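Long-range contacts in protein induced by osmotic stress (Scheffersomyces stipitis, PDB 5YWN), which probably catalyses the NADP(H)-dependent asymmetric reduction of ketones, haloketones among them, as an extended short-chain dehydrogenase/reductase of the dihydroflavonol-4-reductase subfamily: residues M1-V7 / G26-S32; T91-L96 / K156-A162; L142-W147 / E257-L261; D240-A244 / L311-Y315. The protein carries 1 engineered substitution. One frame throughout, in Å; residues are numbered along the deposited sequence.

Contact 1 (M1-V7 / G26-S32); sequences MTTSVFV and GYKVVGS
Strands 4-7 and 28-32 run in parallel, their axes 4.4 Å apart at closest and inclined by 23°, as the two strands of the first beta-alpha-beta unit of the Rossmann fold, linked through helix 13-24. The register pairs Ser4 with Lys28, Val5 with Val29, Phe6 with Val30 and Val7 with Gly31. Backbone hydrogen bonds alternate: Lys28 N to Thr3 O (3.0 Å), Val5 N to Lys28 O (2.8 Å), Val30 N to Val5 O (2.8 Å), Val7 N to Val30 O (2.8 Å) and Ser32 N to Val7 O (3.0 Å). Gly26, with positive phi, ends the helix in a Schellman motif. The strands lead to the NADP site: the Val7 side chain is about 4 Å from that of Thr80, and that of Ser32 about 7 Å from bound NADP. Val5 and Val29, both t, meet Val22 of the helix. On the other face, Phe6 CE2 lies 3.7 Å from Val30 CG1. The Tyr27 hydroxyl is hydrogen-bonded to Glu250, while Tyr27 CD1 packs 3.8 Å from Val5 CG2.

Contact 2 (T91-L96 / K156-A162); sequences TEKEIL and KTHGVLA
The first turn of helix 91-113 meets the start of helix 159-181 and the residues leading into it, in the Rossmann-type domain; just beyond this segment the second helix carries the NADP-binding residues Tyr163 and Lys167, the YxxxK motif of short-chain dehydrogenases/reductases. Segment 91-96 is helical but widens into a pi-type turn at 92-96, so that Thr91 O receives both Ile95 N at 3.0 Å and Leu96 N at 3.1 Å. In segment 156-162, His158 takes the N-cap position and the helix runs from Gly159. The nearest CA pair is Thr91 and Lys156, 5.8 Å apart. Thr91, chi1 p, points toward the other segment and donates from OG1 to Lys156 O at 2.7 Å; its CB rests 3.7 Å from Ala162 CB. Glu92 extends with chi1 and chi2 both t, and Glu92 OE1 is hydrogen-bonded to the Tyr152 hydroxyl. A water bridges the charges, donating to Glu92 OE1 (2.6 Å) and accepting from Lys156 NZ (3.2 Å), whereas Glu92 OE2 and Lys156 NZ, 4.3 Å apart, are too distant for a salt bridge. Ile95 (m,t) places CG2 3.8 Å from Ala162 CB and CD1 3.7 Å from Gly159 O. Leu96, also m,t, straddles the lead-in and the helix: CD1 lies 4.0 Å from Lys156 CG, and CD2 approaches Ala162 O at 3.6 Å.

Contact 3 (L142-W147 / E257-L261); sequences LSEASW and ERLLL
A beta turn in the loop between helices 132-135 and 152-155 packs against strand 258-261, an outermost strand of the Rossmann sheet. Ser143 to Ser146 form a type I turn, closed by Ser146 N to Ser143 O at 3.1 Å; Ser143 OG accepts from Ala145 N at 3.0 Å, an ST turn, and Ser146 OG accepts from Ser143 N at 3.0 Å. The nearest CA pair is Glu144 and Arg258, 5.8 Å apart. Arg258 (m,t,p) reaches across so that NH1 donates to Glu144 O at 3.0 Å and to Ser146 O at 2.8 Å, while NE forms a salt bridge with Glu171. Its guanidinium lies flat on Trp147, planes at 3°, with Arg258 CZ 3.7 Å from the centroid of the six-membered ring. Leu260 (t,p) sets CD2 3.9 Å from Leu142 O and 4.0 Å from Ser143 CA. Glu144 OE2 is hydrogen-bonded to Thr307 OG1. The stacked cation-pi pair and the two carbonyl hydrogen bonds tie loop 142-147 to the last strand of the Rossmann sheet, consistent with the family's NADP-binding domain.

Contact 4 (D240-A244 / L311-Y315); sequences DVAKA and LGFEY
Phe313, its CA-to-CB bond pointing toward helix 238-250, takes chi1 p and sets its ring against Lys243, Phe313 CZ lying 3.5 Å from Lys243 CB. Lys243 takes the m,t,m,t rotamer and folds over the ring: Lys243 CE sits 4.3 Å from the Phe313 centroid, 27° off the normal, a CH-pi contact. This course brings Lys243 NZ to a long salt bridge of 3.7 Å with Asp240 OD1. A water joins the three polar groups, donating to Asp240 OD1 (2.5 Å) and Glu314 O (2.5 Å) and accepting from Lys243 NZ (2.8 Å). Segment 240-244 is regular helix, with Ala244 N hydrogen-bonded to Asp240 O at 3.0 Å; helix 238-250 follows strand 234-237 of a two-stranded sheet and precedes 258-261, the edge strand of the seven-stranded Rossmann sheet, on whose Leu261 Ala244, Leu311 and Tyr315 pack. The opposing segment leaves helix 305-311 at Gly312, whose phi is positive. The closest CA pairs are Asp240-Tyr315 at 6.2 Å and Ala244-Leu311 at 6.5 Å. Leu311, m,t, lays CD2 3.8 Å from Ala244 CB. Asp240, chi1 m, accepts a hydrogen bond at OD2 from Phe316 N, and the same OD2 is 3.5 Å from Tyr315 CB.

How the contacts relate
Contacts 1 and 3 reach the same parallel sheet, but only contact 1 pairs two of its strands through backbone hydrogen bonds; contact 3 sets a loop against an edge strand chiefly through Arg258, with Leu260 packing beside it. Contacts 3 and 4 meet directly: Leu261 CD1, from the strand of contact 3, packs 3.7 Å from Ala244 CB and 4.0 Å from Leu311 CD1 of contact 4. Contact 2 joins helix starts elsewhere, its centre about 31 Å from that of contact 4, on the other side of the chain's centre. All four are partly buried. Contact 1 has the largest share of buried residues, whereas contacts 2 and 4 combine apolar packing with water-bridged charged side chains.

Contact 1 (M1-V7 / G26-S32)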
loop_
_atom_site.group_PDB
_atom_site.type_symbol
_atom_site.label_atom_id
_atom_site.label_comp_id
_atom_site.label_asym_id
_atom_site.label_seq_id
_atom_site.Cartn_x
_atom_site.Cartn_y
_atom_site.Cartn_z
ATOM N N MET A 1 -27.845 -12.015 -3.741
ATOM C CA MET A 1 -27.253 -10.801 -4.263
ATOM C C MET A 1 -25.731 -10.652 -3.995
ATOM O O MET A 1 -25.178 -11.335 -3.143
ATOM C CB MET A 1 -27.966 -9.624 -3.644
ATOM C CG MET A 1 -27.781 -8.315 -4.350
ATOM S SD MET A 1 -28.083 -8.502 -6.100
ATOM C CE MET A 1 -27.655 -6.849 -6.659
ATOM N N THR A 2 -25.113 -9.738 -4.739
ATOM C CA THR A 2 -23.711 -9.383 -4.682
ATOM C C THR A 2 -23.315 -8.569 -3.455
ATOM O O THR A 2 -24.060 -7.774 -2.994
ATOM C CB THR A 2 -23.380 -8.555 -5.930
ATOM O OG1 THR A 2 -23.674 -9.325 -7.084
ATOM C CG2 THR A 2 -21.978 -8.153 -5.978
ATOM N N THR A 3 -22.119 -8.766 -2.973
ATOM C CA THR A 3 -21.531 -7.946 -1.955
ATOM C C THR A 3 -20.789 -6.718 -2.501
ATOM O O THR A 3 -20.093 -6.797 -3.467
ATOM C CB THR A 3 -20.518 -8.781 -1.194
ATOM O OG1 THR A 3 -21.135 -9.974 -0.758
ATOM C CG2 THR A 3 -19.965 -8.044 -0.042
ATOM N N SER A 4 -20.915 -5.612 -1.815
ATOM C CA SER A 4 -20.203 -4.411 -2.142
ATOM C C SER A 4 -19.009 -4.124 -1.218
ATOM O O SER A 4 -19.101 -4.224 -0.043
ATOM C CB SER A 4 -21.135 -3.210 -2.150
ATOM O OG SER A 4 -21.781 -3.108 -3.335
ATOM N N VAL A 5 -17.910 -3.734 -1.809
ATOM C CA VAL A 5 -16.733 -3.358 -1.086
ATOM C C VAL A 5 -16.434 -1.865 -1.209
ATOM O O VAL A 5 -16.370 -1.359 -2.255
ATOM C CB VAL A 5 -15.518 -4.191 -1.534
ATOM C CG1 VAL A 5 -14.270 -3.758 -0.831
ATOM C CG2 VAL A 5 -15.759 -5.668 -1.419
ATOM N N PHE A 6 -16.237 -1.196 -0.099
ATOM C CA PHE A 6 -15.835 0.194 -0.104
ATOM C C PHE A 6 -14.310 0.342 -0.032
ATOM O O PHE A 6 -13.683 -0.278 0.791
ATOM C CB PHE A 6 -16.492 0.966 1.015
ATOM C CG PHE A 6 -16.464 2.430 0.825
ATOM C CD1 PHE A 6 -15.306 3.127 0.925
ATOM C CD2 PHE A 6 -17.605 3.108 0.505
ATOM C CE1 PHE A 6 -15.295 4.472 0.740
ATOM C CE2 PHE A 6 -17.604 4.441 0.294
ATOM C CZ PHE A 6 -16.452 5.132 0.420
ATOM N N VAL A 7 -13.743 1.126 -0.922
ATOM C CA VAL A 7 -12.315 1.372 -0.941
ATOM C C VAL A 7 -11.994 2.861 -0.890
ATOM O O VAL A 7 -12.223 3.562 -1.820
ATOM C CB VAL A 7 -11.644 0.754 -2.176
ATOM C CG1 VAL A 7 -10.167 1.028 -2.190
ATOM C CG2 VAL A 7 -11.943 -0.712 -2.343
ATOM N N GLY A 26 -16.030 -10.817 -8.549
ATOM C CA GLY A 26 -17.439 -10.595 -8.510
ATOM C C GLY A 26 -18.065 -9.647 -7.508
ATOM O O GLY A 26 -19.242 -9.453 -7.518
ATOM N N TYR A 27 -17.264 -9.028 -6.679
ATOM C CA TYR A 27 -17.724 -7.953 -5.832
ATOM C C TYR A 27 -18.021 -6.715 -6.626
ATOM O O TYR A 27 -17.492 -6.496 -7.646
ATOM C CB TYR A 27 -16.662 -7.627 -4.785
ATOM C CG TYR A 27 -16.371 -8.740 -3.853
ATOM C CD1 TYR A 27 -17.113 -8.925 -2.729
ATOM C CD2 TYR A 27 -15.361 -9.589 -4.090
ATOM C CE1 TYR A 27 -16.876 -9.958 -1.876
ATOM C CE2 TYR A 27 -15.114 -10.616 -3.248
ATOM C CZ TYR A 27 -15.882 -10.785 -2.135
ATOM O OH TYR A 27 -15.638 -11.772 -1.306
ATOM N N LYS A 28 -18.905 -5.913 -6.120
ATOM C CA LYS A 28 -19.009 -4.561 -6.498
ATOM C C LYS A 28 -18.092 -3.694 -5.638
ATOM O O LYS A 28 -17.731 -4.062 -4.581
ATOM C CB LYS A 28 -20.437 -4.094 -6.433
ATOM C CG LYS A 28 -21.255 -4.413 -7.644
ATOM C CD LYS A 28 -22.651 -3.931 -7.414
ATOM C CE LYS A 28 -23.554 -4.066 -8.599
ATOM N NZ LYS A 28 -24.485 -5.195 -8.456
ATOM N N VAL A 29 -17.773 -2.523 -6.135
ATOM C CA VAL A 29 -16.918 -1.610 -5.476
ATOM C C VAL A 29 -17.483 -0.210 -5.385
ATOM O O VAL A 29 -18.037 0.271 -6.277
ATOM C CB VAL A 29 -15.504 -1.587 -6.143
ATOM C CG1 VAL A 29 -14.663 -0.444 -5.669
ATOM C CG2 VAL A 29 -14.798 -2.895 -5.942
ATOM N N VAL A 30 -17.247 0.425 -4.274
ATOM C CA VAL A 30 -17.469 1.832 -4.135
ATOM C C VAL A 30 -16.203 2.487 -3.667
ATOM O O VAL A 30 -15.712 2.174 -2.637
ATOM C CB VAL A 30 -18.591 2.089 -3.116
ATOM C CG1 VAL A 30 -18.932 3.544 -2.991
ATOM C CG2 VAL A 30 -19.799 1.236 -3.372
ATOM N N GLY A 31 -15.703 3.411 -4.429
ATOM C CA GLY A 31 -14.474 4.072 -4.141
ATOM C C GLY A 31 -14.607 5.496 -3.686
ATOM O O GLY A 31 -15.407 6.187 -4.183
ATOM N N SER A 32 -13.818 5.907 -2.713
ATOM C CA SER A 32 -13.696 7.315 -2.367
ATOM C C SER A 32 -12.619 8.068 -3.167
ATOM O O SER A 32 -11.546 7.599 -3.369
ATOM C CB SER A 32 -13.557 7.587 -0.876
ATOM O OG SER A 32 -12.293 7.430 -0.402
HETATM O O HOH W 1 -20.470 -10.657 -4.680
#

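Contact 2 (T91-L96 / K156-A162)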
loop_
_atom_site.group_PDB
_atom_site.type_symbol
_atom_site.label_atom_id
_atom_site.label_comp_id
_atom_site.label_asym_id
_atom_site.label_seq_id
_atom_site.Cartn_x
_atom_site.Cartn_y
_atom_site.Cartn_z
ATOM N N THR A 91 4.241 19.110 8.724
ATOM C CA THR A 91 4.148 17.688 8.855
ATOM C C THR A 91 2.896 17.230 9.539
ATOM O O THR A 91 2.414 16.202 9.221
ATOM C CB THR A 91 5.331 17.050 9.575
ATOM O OG1 THR A 91 5.526 17.690 10.810
ATOM C CG2 THR A 91 6.547 17.122 8.743
ATOM N N GLU A 92 2.445 17.948 10.531
ATOM C CA GLU A 92 1.221 17.603 11.197
ATOM C C GLU A 92 -0.065 17.749 10.356
ATOM O O GLU A 92 -0.832 16.856 10.266
ATOM C CB GLU A 92 1.110 18.421 12.476
ATOM C CG GLU A 92 0.327 17.781 13.573
ATOM C CD GLU A 92 0.511 18.439 14.916
ATOM O OE1 GLU A 92 0.447 17.750 15.910
ATOM O OE2 GLU A 92 0.663 19.646 14.976
ATOM N N LYS A 93 -0.257 18.897 9.750
ATOM C CA LYS A 93 -1.413 19.128 8.950
ATOM C C LYS A 93 -1.462 18.261 7.708
ATOM O O LYS A 93 -2.486 17.883 7.305
ATOM C CB LYS A 93 -1.560 20.580 8.587
ATOM C CG LYS A 93 -1.573 21.528 9.747
ATOM C CD LYS A 93 -2.396 22.758 9.403
ATOM C CE LYS A 93 -2.503 23.752 10.558
ATOM N NZ LYS A 93 -3.770 24.536 10.489
ATOM N N GLU A 94 -0.322 18.020 7.110
ATOM C CA GLU A 94 -0.271 17.325 5.880
ATOM C C GLU A 94 0.039 15.843 5.911
ATOM O O GLU A 94 -0.207 15.170 4.964
ATOM C CB GLU A 94 0.682 18.030 4.931
ATOM C CG GLU A 94 0.372 19.482 4.667
ATOM C CD GLU A 94 1.363 20.102 3.709
ATOM O OE1 GLU A 94 2.100 21.011 4.089
ATOM O OE2 GLU A 94 1.411 19.629 2.593
ATOM N N ILE A 95 0.598 15.364 6.983
ATOM C CA ILE A 95 0.894 13.968 7.053
ATOM C C ILE A 95 0.228 13.277 8.245
ATOM O O ILE A 95 -0.502 12.394 8.081
ATOM C CB ILE A 95 2.412 13.752 7.070
ATOM C CG1 ILE A 95 3.043 14.243 5.781
ATOM C CG2 ILE A 95 2.748 12.306 7.319
ATOM C CD1 ILE A 95 4.532 14.236 5.764
ATOM N N LEU A 96 0.545 13.716 9.442
ATOM C CA LEU A 96 0.083 13.072 10.624
ATOM C C LEU A 96 -1.413 13.124 10.882
ATOM O O LEU A 96 -1.974 12.137 11.049
ATOM C CB LEU A 96 0.857 13.558 11.818
ATOM C CG LEU A 96 2.321 13.162 11.927
ATOM C CD1 LEU A 96 3.035 14.169 12.760
ATOM C CD2 LEU A 96 2.520 11.784 12.483
ATOM N N LYS A 156 7.267 14.435 14.090
ATOM C CA LYS A 156 6.999 15.754 13.559
ATOM C C LYS A 156 8.134 16.440 12.771
ATOM O O LYS A 156 7.910 17.255 11.963
ATOM C CB LYS A 156 6.506 16.716 14.651
ATOM C CG LYS A 156 5.209 16.383 15.308
ATOM C CD LYS A 156 4.906 17.262 16.506
ATOM C CE LYS A 156 4.510 18.648 16.097
ATOM N NZ LYS A 156 4.347 19.635 17.177
ATOM N N THR A 157 9.347 16.093 13.072
ATOM C CA THR A 157 10.493 16.878 12.676
ATOM C C THR A 157 10.727 17.031 11.187
ATOM O O THR A 157 11.172 18.035 10.743
ATOM C CB THR A 157 11.746 16.418 13.394
ATOM O OG1 THR A 157 11.992 15.072 13.077
ATOM C CG2 THR A 157 11.555 16.582 14.911
ATOM N N HIS A 158 10.427 15.992 10.444
ATOM C CA HIS A 158 10.469 16.038 9.026
ATOM C C HIS A 158 9.652 14.959 8.348
ATOM O O HIS A 158 9.257 14.019 8.953
ATOM C CB HIS A 158 11.880 16.064 8.520
ATOM C CG HIS A 158 12.655 14.845 8.822
ATOM N ND1 HIS A 158 12.750 13.802 7.947
ATOM C CD2 HIS A 158 13.417 14.520 9.881
ATOM C CE1 HIS A 158 13.540 12.881 8.457
ATOM N NE2 HIS A 158 13.951 13.291 9.633
ATOM N N GLY A 159 9.489 15.124 7.059
ATOM C CA GLY A 159 8.486 14.443 6.296
ATOM C C GLY A 159 8.573 12.946 6.325
ATOM O O GLY A 159 7.592 12.331 6.529
ATOM N N VAL A 160 9.745 12.385 6.189
ATOM C CA VAL A 160 9.885 10.960 6.263
ATOM C C VAL A 160 9.504 10.387 7.609
ATOM O O VAL A 160 8.775 9.482 7.657
ATOM C CB VAL A 160 11.302 10.502 5.853
ATOM C CG1 VAL A 160 11.524 9.045 6.108
ATOM C CG2 VAL A 160 11.563 10.806 4.404
ATOM N N LEU A 161 10.002 10.973 8.680
ATOM C CA LEU A 161 9.644 10.593 10.017
ATOM C C LEU A 161 8.179 10.796 10.286
ATOM O O LEU A 161 7.609 10.030 10.933
ATOM C CB LEU A 161 10.466 11.300 11.044
ATOM C CG LEU A 161 11.847 10.762 11.335
ATOM C CD1 LEU A 161 12.563 11.442 12.456
ATOM C CD2 LEU A 161 11.906 9.268 11.398
ATOM N N ALA A 162 7.598 11.825 9.734
ATOM C CA ALA A 162 6.206 12.050 9.830
ATOM C C ALA A 162 5.392 10.921 9.203
ATOM O O ALA A 162 4.474 10.510 9.765
ATOM C CB ALA A 162 5.851 13.359 9.230
HETATM O O HOH W 2 1.530 18.575 18.131
#

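Contact 3 (L142-W147 / E257-L261)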
loop_
_atom_site.group_PDB
_atom_site.type_symbol
_atom_site.label_atom_id
_atom_site.label_comp_id
_atom_site.label_asym_id
_atom_site.label_seq_id
_atom_site.Cartn_x
_atom_site.Cartn_y
_atom_site.Cartn_z
ATOM N N LEU A 142 11.929 -8.442 11.988
ATOM C CA LEU A 142 10.557 -8.055 12.167
ATOM C C LEU A 142 9.579 -9.212 12.130
ATOM O O LEU A 142 9.791 -10.186 11.457
ATOM C CB LEU A 142 10.117 -7.019 11.157
ATOM C CG LEU A 142 10.892 -5.743 11.030
ATOM C CD1 LEU A 142 10.260 -4.768 10.073
ATOM C CD2 LEU A 142 11.214 -5.130 12.346
ATOM N N SER A 143 8.482 -9.013 12.855
ATOM C CA SER A 143 7.323 -9.888 12.907
ATOM C C SER A 143 6.014 -9.123 12.976
ATOM O O SER A 143 6.011 -7.960 13.070
ATOM C CB SER A 143 7.407 -10.851 14.073
ATOM O OG SER A 143 6.945 -10.287 15.235
ATOM N N GLU A 144 4.915 -9.861 12.955
ATOM C CA GLU A 144 3.612 -9.301 13.103
ATOM C C GLU A 144 3.417 -8.629 14.471
ATOM O O GLU A 144 2.542 -7.895 14.633
ATOM C CB GLU A 144 2.531 -10.319 12.845
ATOM C CG GLU A 144 2.504 -10.928 11.448
ATOM C CD GLU A 144 3.434 -12.120 11.289
ATOM O OE1 GLU A 144 4.131 -12.405 12.223
ATOM O OE2 GLU A 144 3.454 -12.730 10.239
ATOM N N ALA A 145 4.217 -8.987 15.450
ATOM C CA ALA A 145 4.246 -8.372 16.755
ATOM C C ALA A 145 4.989 -7.022 16.905
ATOM O O ALA A 145 4.902 -6.407 17.908
ATOM C CB ALA A 145 4.782 -9.344 17.761
ATOM N N SER A 146 5.763 -6.646 15.919
ATOM C CA SER A 146 6.646 -5.522 15.981
ATOM C C SER A 146 5.920 -4.187 15.910
ATOM O O SER A 146 5.085 -4.005 15.112
ATOM C CB SER A 146 7.697 -5.574 14.866
ATOM O OG SER A 146 8.378 -6.756 14.790
ATOM N N TRP A 147 6.296 -3.285 16.785
ATOM C CA TRP A 147 5.798 -1.930 16.811
ATOM C C TRP A 147 6.938 -0.906 16.838
ATOM O O TRP A 147 7.892 -1.084 17.509
ATOM C CB TRP A 147 4.836 -1.724 17.965
ATOM C CG TRP A 147 3.484 -2.276 17.748
ATOM C CD1 TRP A 147 3.022 -3.431 18.204
ATOM C CD2 TRP A 147 2.416 -1.690 17.006
ATOM N NE1 TRP A 147 1.743 -3.612 17.831
ATOM C CE2 TRP A 147 1.346 -2.556 17.080
ATOM C CE3 TRP A 147 2.267 -0.521 16.296
ATOM C CZ2 TRP A 147 0.161 -2.297 16.458
ATOM C CZ3 TRP A 147 1.123 -0.275 15.695
ATOM C CH2 TRP A 147 0.070 -1.151 15.765
ATOM N N GLU A 257 -5.878 -9.760 13.014
ATOM C CA GLU A 257 -4.494 -9.930 12.647
ATOM C C GLU A 257 -3.855 -8.737 11.941
ATOM O O GLU A 257 -4.489 -8.030 11.248
ATOM C CB GLU A 257 -4.284 -11.197 11.797
ATOM C CG GLU A 257 -4.997 -12.444 12.231
ATOM C CD GLU A 257 -4.204 -13.300 13.172
ATOM O OE1 GLU A 257 -3.157 -12.886 13.581
ATOM O OE2 GLU A 257 -4.647 -14.384 13.519
ATOM N N ARG A 258 -2.553 -8.600 12.148
ATOM C CA ARG A 258 -1.671 -7.813 11.353
ATOM C C ARG A 258 -0.894 -8.712 10.403
ATOM O O ARG A 258 -0.365 -9.729 10.776
ATOM C CB ARG A 258 -0.693 -7.021 12.166
ATOM C CG ARG A 258 -1.210 -6.158 13.266
ATOM C CD ARG A 258 -0.066 -5.692 14.102
ATOM N NE ARG A 258 0.545 -4.483 13.671
ATOM C CZ ARG A 258 1.782 -4.137 13.979
ATOM N NH1 ARG A 258 2.533 -4.938 14.658
ATOM N NH2 ARG A 258 2.247 -3.002 13.601
ATOM N N LEU A 259 -0.864 -8.305 9.157
ATOM C CA LEU A 259 -0.198 -9.058 8.146
ATOM C C LEU A 259 1.018 -8.351 7.587
ATOM O O LEU A 259 0.912 -7.327 7.021
ATOM C CB LEU A 259 -1.169 -9.354 7.044
ATOM C CG LEU A 259 -2.407 -10.075 7.439
ATOM C CD1 LEU A 259 -3.339 -10.216 6.270
ATOM C CD2 LEU A 259 -2.012 -11.369 8.050
ATOM N N LEU A 260 2.167 -8.938 7.797
ATOM C CA LEU A 260 3.410 -8.382 7.330
ATOM C C LEU A 260 3.659 -8.880 5.918
ATOM O O LEU A 260 3.841 -10.023 5.721
ATOM C CB LEU A 260 4.541 -8.829 8.233
ATOM C CG LEU A 260 6.020 -8.574 7.953
ATOM C CD1 LEU A 260 6.341 -7.109 7.795
ATOM C CD2 LEU A 260 6.933 -9.203 8.980
ATOM N N LEU A 261 3.638 -7.978 4.967
ATOM C CA LEU A 261 3.770 -8.316 3.567
ATOM C C LEU A 261 5.125 -7.916 3.036
ATOM O O LEU A 261 5.334 -6.821 2.634
ATOM C CB LEU A 261 2.645 -7.687 2.758
ATOM C CG LEU A 261 1.324 -8.409 2.540
ATOM C CD1 LEU A 261 1.430 -9.419 1.415
ATOM C CD2 LEU A 261 0.897 -9.105 3.807
#

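Contact 4 (D240-A244 / L311-Y315)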
loop_
_atom_site.group_PDB
_atom_site.type_symbol
_atom_site.label_atom_id
_atom_site.label_comp_id
_atom_site.label_asym_id
_atom_site.label_seq_id
_atom_site.Cartn_x
_atom_site.Cartn_y
_atom_site.Cartn_z
ATOM N N ASP A 240 0.422 -9.127 -5.005
ATOM C CA ASP A 240 0.442 -9.803 -3.750
ATOM C C ASP A 240 -0.184 -8.995 -2.583
ATOM O O ASP A 240 -0.875 -9.521 -1.804
ATOM C CB ASP A 240 1.829 -10.291 -3.433
ATOM C CG ASP A 240 2.313 -11.340 -4.398
ATOM O OD1 ASP A 240 1.548 -12.170 -4.777
ATOM O OD2 ASP A 240 3.452 -11.317 -4.759
ATOM N N VAL A 241 0.075 -7.696 -2.531
ATOM C CA VAL A 241 -0.529 -6.854 -1.538
ATOM C C VAL A 241 -2.046 -6.830 -1.684
ATOM O O VAL A 241 -2.750 -6.964 -0.726
ATOM C CB VAL A 241 0.030 -5.443 -1.493
ATOM C CG1 VAL A 241 -0.635 -4.693 -0.377
ATOM C CG2 VAL A 241 1.505 -5.474 -1.242
ATOM N N ALA A 242 -2.497 -6.744 -2.910
ATOM C CA ALA A 242 -3.899 -6.783 -3.193
ATOM C C ALA A 242 -4.565 -8.105 -2.774
ATOM O O ALA A 242 -5.545 -8.089 -2.161
ATOM C CB ALA A 242 -4.178 -6.455 -4.638
ATOM N N LYS A 243 -3.931 -9.206 -3.067
ATOM C CA LYS A 243 -4.406 -10.492 -2.672
ATOM C C LYS A 243 -4.478 -10.590 -1.174
ATOM O O LYS A 243 -5.367 -11.161 -0.681
ATOM C CB LYS A 243 -3.609 -11.624 -3.273
ATOM C CG LYS A 243 -3.816 -11.787 -4.753
ATOM C CD LYS A 243 -3.213 -13.048 -5.325
ATOM C CE LYS A 243 -1.728 -12.947 -5.536
ATOM N NZ LYS A 243 -1.186 -14.079 -6.268
ATOM N N ALA A 244 -3.521 -9.989 -0.478
ATOM C CA ALA A 244 -3.523 -9.922 0.967
ATOM C C ALA A 244 -4.709 -9.156 1.533
ATOM O O ALA A 244 -5.262 -9.547 2.498
ATOM C CB ALA A 244 -2.228 -9.398 1.521
ATOM N N LEU A 311 -2.280 -16.282 4.563
ATOM C CA LEU A 311 -2.470 -15.995 3.164
ATOM C C LEU A 311 -2.564 -17.222 2.261
ATOM O O LEU A 311 -3.397 -17.286 1.446
ATOM C CB LEU A 311 -1.424 -15.032 2.632
ATOM C CG LEU A 311 -1.356 -13.606 3.154
ATOM C CD1 LEU A 311 -0.203 -12.928 2.492
ATOM C CD2 LEU A 311 -2.653 -12.890 2.931
ATOM N N GLY A 312 -1.674 -18.166 2.450
ATOM C CA GLY A 312 -1.693 -19.408 1.719
ATOM C C GLY A 312 -1.420 -19.342 0.215
ATOM O O GLY A 312 -1.830 -20.190 -0.485
ATOM N N PHE A 313 -0.722 -18.326 -0.238
ATOM C CA PHE A 313 -0.237 -18.266 -1.591
ATOM C C PHE A 313 1.215 -17.852 -1.665
ATOM O O PHE A 313 1.730 -17.325 -0.765
ATOM C CB PHE A 313 -1.113 -17.403 -2.489
ATOM C CG PHE A 313 -1.214 -15.985 -2.054
ATOM C CD1 PHE A 313 -0.275 -15.076 -2.425
ATOM C CD2 PHE A 313 -2.264 -15.574 -1.289
ATOM C CE1 PHE A 313 -0.356 -13.783 -2.015
ATOM C CE2 PHE A 313 -2.361 -14.285 -0.881
ATOM C CZ PHE A 313 -1.413 -13.380 -1.245
ATOM N N GLU A 314 1.847 -18.142 -2.773
ATOM C CA GLU A 314 3.207 -17.788 -3.046
ATOM C C GLU A 314 3.316 -16.404 -3.708
ATOM O O GLU A 314 2.466 -16.021 -4.465
ATOM C CB GLU A 314 3.865 -18.839 -3.919
ATOM C CG GLU A 314 4.151 -20.148 -3.237
ATOM C CD GLU A 314 5.024 -20.046 -2.020
ATOM O OE1 GLU A 314 5.898 -19.189 -1.914
ATOM O OE2 GLU A 314 4.825 -20.871 -1.154
ATOM N N TYR A 315 4.352 -15.677 -3.364
ATOM C CA TYR A 315 4.589 -14.348 -3.871
ATOM C C TYR A 315 5.253 -14.308 -5.253
ATOM O O TYR A 315 5.923 -15.171 -5.606
ATOM C CB TYR A 315 5.430 -13.560 -2.867
ATOM C CG TYR A 315 4.837 -13.282 -1.496
ATOM C CD1 TYR A 315 3.479 -13.080 -1.307
ATOM C CD2 TYR A 315 5.650 -13.181 -0.399
ATOM C CE1 TYR A 315 2.966 -12.813 -0.064
ATOM C CE2 TYR A 315 5.154 -12.928 0.843
ATOM C CZ TYR A 315 3.827 -12.728 1.022
ATOM O OH TYR A 315 3.379 -12.485 2.254
HETATM O O HOH W 3 1.616 -14.273 -6.061
#